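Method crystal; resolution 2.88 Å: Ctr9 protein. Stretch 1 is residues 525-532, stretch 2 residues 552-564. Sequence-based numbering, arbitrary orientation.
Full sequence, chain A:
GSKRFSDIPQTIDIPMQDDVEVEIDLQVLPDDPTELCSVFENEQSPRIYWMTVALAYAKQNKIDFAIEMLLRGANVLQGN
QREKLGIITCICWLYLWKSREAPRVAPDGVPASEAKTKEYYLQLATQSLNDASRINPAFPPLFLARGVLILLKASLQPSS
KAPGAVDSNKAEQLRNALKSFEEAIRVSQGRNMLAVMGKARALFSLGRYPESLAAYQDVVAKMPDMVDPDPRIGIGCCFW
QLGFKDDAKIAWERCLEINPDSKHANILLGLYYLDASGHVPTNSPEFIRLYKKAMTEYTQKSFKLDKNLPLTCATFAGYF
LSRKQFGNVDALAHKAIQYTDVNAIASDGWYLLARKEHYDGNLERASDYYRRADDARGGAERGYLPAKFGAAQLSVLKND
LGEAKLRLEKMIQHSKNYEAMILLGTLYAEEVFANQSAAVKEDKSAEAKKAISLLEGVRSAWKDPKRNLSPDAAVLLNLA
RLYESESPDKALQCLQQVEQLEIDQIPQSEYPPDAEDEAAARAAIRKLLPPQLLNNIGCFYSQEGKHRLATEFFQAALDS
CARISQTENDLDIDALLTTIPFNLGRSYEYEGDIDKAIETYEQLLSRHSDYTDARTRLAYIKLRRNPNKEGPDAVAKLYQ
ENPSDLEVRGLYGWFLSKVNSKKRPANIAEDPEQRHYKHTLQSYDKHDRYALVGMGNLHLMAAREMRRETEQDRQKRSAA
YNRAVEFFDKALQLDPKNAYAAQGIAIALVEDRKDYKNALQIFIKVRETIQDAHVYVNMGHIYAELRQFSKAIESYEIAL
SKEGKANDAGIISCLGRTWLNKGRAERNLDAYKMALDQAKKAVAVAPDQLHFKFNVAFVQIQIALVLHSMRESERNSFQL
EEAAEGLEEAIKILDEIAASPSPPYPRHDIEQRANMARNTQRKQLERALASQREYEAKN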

ATOM      1  N   ILE A 525      26.394  11.537  17.653  1.00134.20           N
ATOM      2  CA  ILE A 525      24.978  11.205  17.753  1.00127.14           C
ATOM      3  C   ILE A 525      24.761  10.401  19.021  1.00117.56           C
ATOM      4  O   ILE A 525      25.306   9.313  19.185  1.00100.29           O
ATOM      5  N   ARG A 526      23.972  10.977  19.915  1.00117.19           N
ATOM      6  CA  ARG A 526      23.460  10.295  21.075  1.00113.62           C
ATOM      7  C   ARG A 526      21.954  10.232  20.879  1.00115.49           C
ATOM      8  O   ARG A 526      21.297  11.269  20.769  1.00121.31           O
ATOM      9  N   LYS A 527      21.414   9.022  20.822  1.00117.39           N
ATOM     10  CA  LYS A 527      20.012   8.822  20.453  1.00117.31           C
ATOM     11  C   LYS A 527      19.334   7.906  21.412  1.00112.01           C
ATOM     12  O   LYS A 527      19.572   6.699  21.407  1.00115.51           O
ATOM     13  N   LEU A 528      18.480   8.481  22.233  1.00110.03           N
ATOM     14  CA  LEU A 528      17.669   7.691  23.101  1.00107.18           C
ATOM     15  C   LEU A 528      16.219   7.985  22.667  1.00114.07           C
ATOM     16  O   LEU A 528      15.551   8.879  23.207  1.00117.58           O
ATOM     17  N   LEU A 529      15.790   7.253  21.628  1.00103.28           N
ATOM     18  CA  LEU A 529      14.396   7.209  21.149  1.00 93.76           C
ATOM     19  C   LEU A 529      13.757   5.973  21.803  1.00 93.81           C
ATOM     20  O   LEU A 529      14.404   5.310  22.616  1.00 92.05           O
ATOM     21  N   PRO A 530      12.497   5.634  21.455  1.00 92.78           N
ATOM     22  CA  PRO A 530      11.954   4.457  22.132  1.00 91.09           C
ATOM     23  C   PRO A 530      12.795   3.185  21.875  1.00 96.06           C
ATOM     24  O   PRO A 530      13.308   2.984  20.755  1.00 94.08           O
ATOM     25  N   PRO A 531      12.952   2.342  22.913  1.00 88.80           N
ATOM     26  CA  PRO A 531      13.816   1.152  22.908  1.00 86.32           C
ATOM     27  C   PRO A 531      13.545   0.136  21.788  1.00 86.32           C
ATOM     28  O   PRO A 531      14.474  -0.444  21.226  1.00 80.21           O
ATOM     29  N   GLN A 532      12.278  -0.096  21.485  1.00 83.21           N
ATOM     30  CA  GLN A 532      11.940  -1.115  20.523  1.00 81.33           C
ATOM     31  C   GLN A 532      12.515  -0.750  19.162  1.00 76.68           C
ATOM     32  O   GLN A 532      13.159  -1.570  18.499  1.00 78.39           O
ATOM     33  N   GLU A 552      26.057  -0.817  19.620  1.00 76.98           N
ATOM     34  CA  GLU A 552      25.847   0.558  20.075  1.00 82.67           C
ATOM     35  C   GLU A 552      24.361   0.853  20.165  1.00 74.60           C
ATOM     36  O   GLU A 552      23.894   1.501  21.117  1.00 61.49           O
ATOM     37  N   PHE A 553      23.620   0.330  19.187  1.00 79.45           N
ATOM     38  CA  PHE A 553      22.154   0.467  19.173  1.00 82.10           C
ATOM     39  C   PHE A 553      21.469  -0.267  20.320  1.00 78.81           C
ATOM     40  O   PHE A 553      20.560   0.273  20.936  1.00 81.98           O
ATOM     41  N   PHE A 554      21.902  -1.487  20.614  1.00 70.32           N
ATOM     42  CA  PHE A 554      21.394  -2.182  21.793  1.00 71.11           C
ATOM     43  C   PHE A 554      21.684  -1.430  23.082  1.00 75.19           C
ATOM     44  O   PHE A 554      20.809  -1.341  23.950  1.00 74.56           O
ATOM     45  N   GLN A 555      22.910  -0.917  23.216  1.00 75.81           N
ATOM     46  CA  GLN A 555      23.298  -0.203  24.417  1.00 78.26           C
ATOM     47  C   GLN A 555      22.428   1.019  24.540  1.00 81.24           C
ATOM     48  O   GLN A 555      21.924   1.324  25.622  1.00 80.67           O
ATOM     49  N   ALA A 556      22.243   1.698  23.412  1.00 86.48           N
ATOM     50  CA  ALA A 556      21.407   2.900  23.346  1.00 96.68           C
ATOM     51  C   ALA A 556      19.964   2.605  23.755  1.00 93.67           C
ATOM     52  O   ALA A 556      19.304   3.427  24.400  1.00110.89           O
ATOM     53  N   ALA A 557      19.485   1.428  23.373  1.00 88.14           N
ATOM     54  CA  ALA A 557      18.151   0.956  23.754  1.00 89.58           C
ATOM     55  C   ALA A 557      18.010   0.757  25.257  1.00 88.85           C
ATOM     56  O   ALA A 557      17.000   1.138  25.853  1.00 88.28           O
ATOM     57  N   LEU A 558      19.020   0.125  25.846  1.00 85.00           N
ATOM     58  CA  LEU A 558      19.086  -0.061  27.288  1.00 80.25           C
ATOM     59  C   LEU A 558      19.062   1.270  28.013  1.00 86.03           C
ATOM     60  O   LEU A 558      18.260   1.478  28.920  1.00 91.65           O
ATOM     61  N   ASP A 559      19.930   2.186  27.604  1.00 91.56           N
ATOM     62  CA  ASP A 559      19.969   3.492  28.238  1.00 91.53           C
ATOM     63  C   ASP A 559      18.577   4.094  28.171  1.00 94.99           C
ATOM     64  O   ASP A 559      18.004   4.511  29.181  1.00 89.40           O
ATOM     65  N   SER A 560      18.023   4.072  26.968  1.00 95.61           N
ATOM     66  CA  SER A 560      16.710   4.622  26.718  1.00 96.19           C
ATOM     67  C   SER A 560      15.652   4.019  27.646  1.00 94.16           C
ATOM     68  O   SER A 560      14.808   4.753  28.131  1.00102.11           O
ATOM     69  N   CYS A 561      15.699   2.705  27.890  1.00 94.48           N
ATOM     70  CA  CYS A 561      14.795   2.052  28.874  1.00 99.54           C
ATOM     71  C   CYS A 561      15.006   2.559  30.295  1.00 95.82           C
ATOM     72  O   CYS A 561      14.068   2.647  31.084  1.00 94.39           O
ATOM     73  N   ALA A 562      16.255   2.837  30.634  1.00102.06           N
ATOM     74  CA  ALA A 562      16.572   3.398  31.943  1.00107.75           C
ATOM     75  C   ALA A 562      15.912   4.770  32.107  1.00105.35           C
ATOM     76  O   ALA A 562      15.328   5.052  33.148  1.00111.35           O
ATOM     77  N   ARG A 563      16.005   5.606  31.076  1.00 97.77           N
ATOM     78  CA  ARG A 563      15.346   6.903  31.085  1.00100.96           C
ATOM     79  C   ARG A 563      13.836   6.777  31.258  1.00102.21           C
ATOM     80  O   ARG A 563      13.226   7.599  31.927  1.00116.09           O
ATOM     81  N   ILE A 564      13.227   5.772  30.645  1.00 96.36           N
ATOM     82  CA  ILE A 564      11.785   5.577  30.811  1.00100.44           C
ATOM     83  C   ILE A 564      11.493   5.121  32.258  1.00 96.31           C
ATOM     84  O   ILE A 564      10.527   5.557  32.881  1.00 90.31           O
TER

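When an extended segment lies along a helix, the small residues of the helix set how closely the backbones approach, while the longer side chains bend to fill what remains. The pairing of residues 525-532 with the helix 552-564 in Ctr9 illustrates the principle. The backbones come nearest where Pro-531 faces Ala-557, with their CA atoms 4.4 Å apart, and where Leu-528 faces Ser-560, at 4.8 Å between CA atoms. Ala-556, Ala-557 and Ser-560 offer little bulk at these positions, and the two stretches together bury 548 Å².

Leu-528 is the side chain of the first stretch that points directly toward the helix. Its chi1 is m and its chi2 t, a common leucine combination that spreads the two methyl groups along the helix surface: CD2 lies 4.4 Å from CB of Ala-556, and CD1 lies 4.1 Å from CB of Asp-559. Closer to the backbone, CB of Leu-528 rests 4.0 Å from CB of Ser-560. Leu-529, by contrast, directs its side chain away and contributes its carbonyl instead. Ser-560, with chi1 at t, donates a hydrogen bond from OG to O of Leu-529 at 2.5 Å, a short contact that ties the loop to the helix just before Pro-530, the N-cap residue of the next helix.

Pro-531 opens that helix and, although its CA-CB bond runs sideways, more of its area is covered by the helix 552-564 than that of any other residue of its stretch. The ring of Pro-531 is puckered C-gamma exo, and its CG lies 3.5 Å from SG of Cys-561, whose chi1 is m. The CB of Ala-557 fits beside the same proline, 3.8 Å from O of Pro-531.

Lys-527 shows how a side chain that starts sideways can still reach its partner. Its chi1 of 14° lies between wells and its chi2 is p, after which a t at chi3 extends the chain and an m at chi4 turns its end. CD of Lys-527 passes 4.1 Å from CB of Ala-556, and its CE sits over one face of the Phe-553 ring, 4.3 Å from the ring centroid, in a CH-pi contact. The ring itself has a chi1 of -95°, also between wells.

Arg-526 begins t, m, t and its end comes nearer the helix. NH1 of Arg-526 is 4.0 Å from OD2 of Asp-559, so the opposite charges are neighbours but too far apart for a salt bridge. Arg-563, whose CA-to-CB bond points toward the loop, is t, t, p through chi3; N of Leu-529 lies at the edge of its guanidinium, 3.8 Å from NH2.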

ATOM      1  CB  ILE A 525      24.459  10.386  16.538  1.00128.21           C
ATOM      2  CG1 ILE A 525      24.946  10.976  15.206  1.00123.18           C
ATOM      3  CG2 ILE A 525      22.931  10.323  16.541  1.00130.31           C
ATOM      4  CD1 ILE A 525      24.392  12.350  14.885  1.00120.33           C
ATOM      5  CB  ARG A 526      23.794  11.096  22.317  1.00114.28           C
ATOM      6  CG  ARG A 526      23.895  10.264  23.566  1.00124.55           C
ATOM      7  CD  ARG A 526      22.564  10.040  24.280  1.00130.35           C
ATOM      8  NE  ARG A 526      22.811   9.635  25.667  1.00142.37           N
ATOM      9  CZ  ARG A 526      23.496   8.547  26.042  1.00143.61           C
ATOM     10  NH1 ARG A 526      24.005   7.705  25.145  1.00144.49           N
ATOM     11  NH2 ARG A 526      23.673   8.285  27.334  1.00140.53           N
ATOM     12  CB  LYS A 527      19.852   8.232  19.040  1.00120.71           C
ATOM     13  CG  LYS A 527      21.105   7.649  18.400  1.00109.72           C
ATOM     14  CD  LYS A 527      21.498   6.247  18.857  1.00 90.93           C
ATOM     15  CE  LYS A 527      22.683   5.761  18.023  1.00 86.39           C
ATOM     16  NZ  LYS A 527      22.637   6.156  16.572  1.00 80.52           N
ATOM     17  CB  LEU A 528      18.002   8.015  24.560  1.00108.44           C
ATOM     18  CG  LEU A 528      19.493   8.158  24.928  1.00115.58           C
ATOM     19  CD1 LEU A 528      19.693   8.056  26.440  1.00110.42           C
ATOM     20  CD2 LEU A 528      20.391   7.136  24.250  1.00116.48           C
ATOM     21  CB  LEU A 529      14.367   7.064  19.628  1.00 91.32           C
ATOM     22  CG  LEU A 529      15.025   8.097  18.722  1.00 90.90           C
ATOM     23  CD1 LEU A 529      15.975   8.984  19.500  1.00100.42           C
ATOM     24  CD2 LEU A 529      15.769   7.410  17.578  1.00 87.54           C
ATOM     25  CB  PRO A 530      10.532   4.325  21.569  1.00 93.46           C
ATOM     26  CG  PRO A 530      10.202   5.653  20.976  1.00 96.64           C
ATOM     27  CD  PRO A 530      11.509   6.268  20.564  1.00100.61           C
ATOM     28  CB  PRO A 531      13.510   0.505  24.259  1.00 84.76           C
ATOM     29  CG  PRO A 531      13.074   1.624  25.118  1.00 86.17           C
ATOM     30  CD  PRO A 531      12.293   2.520  24.217  1.00 85.42           C
ATOM     31  CB  GLN A 532      10.431  -1.292  20.461  1.00 89.82           C
ATOM     32  CG  GLN A 532       9.831  -1.789  21.773  1.00 89.08           C
ATOM     33  CD  GLN A 532       9.417  -0.672  22.695  1.00 92.59           C
ATOM     34  OE1 GLN A 532       9.821   0.485  22.512  1.00107.50           O
ATOM     35  NE2 GLN A 532       8.597  -1.002  23.689  1.00 89.76           N
ATOM     36  CB  GLU A 552      26.551   1.543  19.145  1.00 90.44           C
ATOM     37  CG  GLU A 552      28.034   1.221  18.995  1.00101.61           C
ATOM     38  CD  GLU A 552      28.836   2.302  18.310  1.00112.83           C
ATOM     39  OE1 GLU A 552      28.343   2.874  17.304  1.00111.66           O
ATOM     40  OE2 GLU A 552      29.973   2.551  18.789  1.00111.68           O
ATOM     41  CB  PHE A 553      21.562   0.039  17.832  1.00 81.09           C
ATOM     42  CG  PHE A 553      21.342   1.185  16.894  1.00 84.60           C
ATOM     43  CD1 PHE A 553      22.286   1.506  15.935  1.00 80.41           C
ATOM     44  CD2 PHE A 553      20.202   1.979  17.003  1.00 83.84           C
ATOM     45  CE1 PHE A 553      22.085   2.576  15.093  1.00 78.89           C
ATOM     46  CE2 PHE A 553      19.990   3.046  16.145  1.00 74.06           C
ATOM     47  CZ  PHE A 553      20.936   3.347  15.197  1.00 76.02           C
ATOM     48  CB  PHE A 554      21.973  -3.590  21.913  1.00 70.68           C
ATOM     49  CG  PHE A 554      21.564  -4.499  20.806  1.00 69.61           C
ATOM     50  CD1 PHE A 554      20.220  -4.659  20.496  1.00 67.98           C
ATOM     51  CD2 PHE A 554      22.519  -5.199  20.065  1.00 70.33           C
ATOM     52  CE1 PHE A 554      19.828  -5.483  19.464  1.00 68.73           C
ATOM     53  CE2 PHE A 554      22.132  -6.029  19.035  1.00 69.88           C
ATOM     54  CZ  PHE A 554      20.783  -6.178  18.737  1.00 70.06           C
ATOM     55  CB  GLN A 555      24.767   0.203  24.379  1.00 79.97           C
ATOM     56  CG  GLN A 555      25.236   0.905  25.653  1.00 84.46           C
ATOM     57  CD  GLN A 555      24.979   0.082  26.905  1.00 91.57           C
ATOM     58  OE1 GLN A 555      24.216   0.488  27.795  1.00 92.71           O
ATOM     59  NE2 GLN A 555      25.606  -1.100  26.972  1.00 92.70           N
ATOM     60  CB  ALA A 556      21.446   3.497  21.948  1.00100.32           C
ATOM     61  CB  ALA A 557      17.845  -0.347  23.052  1.00 87.74           C
ATOM     62  CB  LEU A 558      20.346  -0.843  27.673  1.00 78.11           C
ATOM     63  CG  LEU A 558      20.324  -2.338  27.355  1.00 77.95           C
ATOM     64  CD1 LEU A 558      21.666  -2.974  27.662  1.00 78.21           C
ATOM     65  CD2 LEU A 558      19.223  -3.039  28.135  1.00 80.56           C
ATOM     66  CB  ASP A 559      20.989   4.379  27.546  1.00 87.22           C
ATOM     67  CG  ASP A 559      22.395   3.877  27.737  1.00 95.57           C
ATOM     68  OD1 ASP A 559      22.665   3.217  28.770  1.00 92.62           O
ATOM     69  OD2 ASP A 559      23.229   4.134  26.844  1.00105.42           O
ATOM     70  CB  SER A 560      16.327   4.436  25.250  1.00 94.23           C
ATOM     71  OG  SER A 560      14.999   4.891  25.024  1.00100.56           O
ATOM     72  CB  CYS A 561      14.986   0.532  28.946  1.00101.64           C
ATOM     73  SG  CYS A 561      14.550  -0.428  27.495  1.00117.14           S
ATOM     74  CB  ALA A 562      18.081   3.490  32.143  1.00104.32           C
ATOM     75  CB  ARG A 563      15.653   7.701  29.815  1.00106.97           C
ATOM     76  CG  ARG A 563      14.604   8.762  29.494  1.00105.75           C
ATOM     77  CD  ARG A 563      15.114   9.758  28.474  1.00109.13           C
ATOM     78  NE  ARG A 563      15.495   9.098  27.236  1.00108.83           N
ATOM     79  CZ  ARG A 563      14.633   8.578  26.364  1.00107.88           C
ATOM     80  NH1 ARG A 563      13.317   8.608  26.555  1.00105.68           N
ATOM     81  NH2 ARG A 563      15.091   8.004  25.284  1.00113.73           N
ATOM     82  CB  ILE A 564      11.197   4.584  29.772  1.00102.86           C
ATOM     83  CG1 ILE A 564      11.558   4.994  28.328  1.00108.14           C
ATOM     84  CG2 ILE A 564       9.675   4.482  29.917  1.00106.39           C
ATOM     85  CD1 ILE A 564      11.266   6.440  27.953  1.00108.77           C
TER